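Local atomic coordinates of probable leucine/isoleucine/valine-binding protein (PDB entry 4KV7), a protein that probably binds leucine, isoleucine, valine or a related small ligand, as a member of the leucine-binding family of periplasmic binding proteins. Residues Phe161-Asp166 with Leu191-Tyr196. The protein carries 1 engineered substitution. Residues are numbered along the deposited sequence; the frame is centred on the assembly and turned at random.
Sequences FFTQND and LPHGRY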
# COMPACT_ATOMS: atom_id res chain seq x y z
N PHE A 161 18.55 4.12 6.71
CA PHE A 161 17.21 3.56 6.78
C PHE A 161 16.63 3.75 8.17
O PHE A 161 17.33 3.58 9.16
CB PHE A 161 17.24 2.08 6.42
CG PHE A 161 17.66 1.84 5.01
CD1 PHE A 161 19.01 1.81 4.66
CD2 PHE A 161 16.71 1.69 4.03
CE1 PHE A 161 19.39 1.63 3.34
CE2 PHE A 161 17.09 1.51 2.70
CZ PHE A 161 18.43 1.49 2.37
N PHE A 162 15.34 4.09 8.22
CA PHE A 162 14.58 4.17 9.46
C PHE A 162 13.39 3.27 9.26
O PHE A 162 12.54 3.56 8.41
CB PHE A 162 14.11 5.60 9.72
CG PHE A 162 13.25 5.72 10.94
CD1 PHE A 162 13.80 5.63 12.22
CD2 PHE A 162 11.88 5.91 10.82
CE1 PHE A 162 12.99 5.73 13.34
CE2 PHE A 162 11.07 6.01 11.93
CZ PHE A 162 11.63 5.92 13.19
N THR A 163 13.35 2.15 9.98
CA THR A 163 12.35 1.13 9.65
C THR A 163 11.67 0.53 10.86
O THR A 163 12.23 0.47 11.95
CB THR A 163 12.93 -0.04 8.80
OG1 THR A 163 13.60 -0.98 9.64
CG2 THR A 163 13.86 0.45 7.70
N GLN A 164 10.46 0.03 10.64
CA GLN A 164 9.70 -0.65 11.67
C GLN A 164 10.39 -1.96 12.00
O GLN A 164 10.86 -2.67 11.09
CB GLN A 164 8.30 -0.89 11.14
CG GLN A 164 7.27 -1.26 12.18
CD GLN A 164 5.90 -1.10 11.60
OE1 GLN A 164 5.43 0.03 11.43
NE2 GLN A 164 5.27 -2.21 11.22
N ASN A 165 10.48 -2.30 13.27
CA ASN A 165 11.28 -3.43 13.71
C ASN A 165 10.49 -4.74 13.64
O ASN A 165 10.19 -5.35 14.66
CB ASN A 165 11.81 -3.18 15.12
CG ASN A 165 13.11 -3.91 15.38
OD1 ASN A 165 13.68 -4.54 14.49
ND2 ASN A 165 13.59 -3.81 16.62
N ASP A 166 10.16 -5.13 12.42
CA ASP A 166 9.36 -6.32 12.15
C ASP A 166 9.51 -6.69 10.69
O ASP A 166 10.40 -6.17 10.00
CB ASP A 166 7.87 -6.13 12.54
CG ASP A 166 7.17 -5.05 11.73
OD1 ASP A 166 7.73 -4.58 10.72
OD2 ASP A 166 6.02 -4.70 12.10
N LEU A 191 25.27 -0.65 6.89
CA LEU A 191 24.22 0.32 6.56
C LEU A 191 23.68 1.02 7.81
O LEU A 191 23.48 0.40 8.85
CB LEU A 191 23.06 -0.37 5.84
CG LEU A 191 23.21 -0.62 4.34
CD1 LEU A 191 24.36 -1.55 4.00
CD2 LEU A 191 21.90 -1.18 3.78
N PRO A 192 23.43 2.34 7.70
CA PRO A 192 22.75 3.01 8.82
C PRO A 192 21.33 2.49 8.90
O PRO A 192 20.63 2.49 7.90
CB PRO A 192 22.73 4.49 8.39
CG PRO A 192 23.58 4.56 7.13
CD PRO A 192 23.57 3.21 6.53
N HIS A 193 20.91 2.04 10.08
CA HIS A 193 19.61 1.41 10.21
C HIS A 193 19.03 1.62 11.61
O HIS A 193 19.34 0.87 12.54
CB HIS A 193 19.72 -0.08 9.91
CG HIS A 193 18.40 -0.74 9.68
ND1 HIS A 193 18.26 -2.11 9.56
CD2 HIS A 193 17.15 -0.23 9.53
CE1 HIS A 193 16.99 -2.41 9.36
NE2 HIS A 193 16.29 -1.29 9.33
N GLY A 194 18.20 2.64 11.75
CA GLY A 194 17.49 2.90 12.99
C GLY A 194 16.12 2.25 12.94
O GLY A 194 15.50 2.23 11.88
N ARG A 195 15.66 1.70 14.07
CA ARG A 195 14.39 0.98 14.10
C ARG A 195 13.45 1.52 15.17
O ARG A 195 13.88 2.17 16.11
CB ARG A 195 14.56 -0.52 14.39
CG ARG A 195 15.81 -1.24 13.99
CD ARG A 195 15.85 -1.69 12.55
NE ARG A 195 14.67 -2.28 11.90
CZ ARG A 195 14.61 -3.55 11.48
NH1 ARG A 195 15.60 -4.40 11.74
NH2 ARG A 195 13.57 -3.98 10.79
N TYR A 196 12.17 1.21 15.02
CA TYR A 196 11.18 1.51 16.05
C TYR A 196 10.16 0.39 16.11
O TYR A 196 9.93 -0.30 15.11
CB TYR A 196 10.48 2.85 15.77
CG TYR A 196 9.51 2.74 14.63
CD1 TYR A 196 9.91 2.94 13.32
CD2 TYR A 196 8.18 2.40 14.86
CE1 TYR A 196 9.03 2.80 12.26
CE2 TYR A 196 7.29 2.24 13.82
CZ TYR A 196 7.71 2.45 12.52
OH TYR A 196 6.82 2.31 11.48
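Strands 161-164 and 193-196 run parallel, their axes 4.7 Å apart and inclined by 26°, with Phe-161 beside His-193 and Gln-164 beside Tyr-196. Five backbone hydrogen bonds set this register, from Phe-161 N to Pro-192 O through to Asn-165 N to Tyr-196 O at 2.8 Å; that last donor lies in the carbonyl plane. Helix 167-183 joins the strands in a beta-alpha-beta unit, and 193-196 is one of the two outermost strands of its sheet within the chain.

On the face carrying Thr-163, OG1 hydrogen-bonds His-193 NE2 at 2.7 Å, at the edge of the imidazole. Arg-195, bent at chi2 (-83°) and chi3 (-42°), folds back so that its guanidinium is sandwiched: Asn-165 OD1 sits over the centre of one face, 3.2 Å above the plane, and His-193 CE1 lies toward the rim of the other. NH2 donates to Gln-164 O at 3.0 Å, from above the carbonyl plane, and also forms a salt bridge with Asp-170.

On the opposite face, Tyr-196 receives Gln-164 CA over its ring, a CH-pi contact 3.9 Å from the centroid, while Phe-162 CZ reaches CD1 of the tyrosine. Tyr-196 OH gives a weak bond to Gln-164 OE1 and also pairs with Thr-225 N; Gln-164 NE2 meets the syn lone pair of Asp-166 OD2 at 2.7 Å.

An alanine at Arg-195 would remove the sandwiched guanidinium, with its bond to Gln-164 O and its salt bridge to Asp-170 of helix 167-183, and would probably loosen the turn after Gln-164. The nearby guanidinium would probably disfavour protonation of His-193.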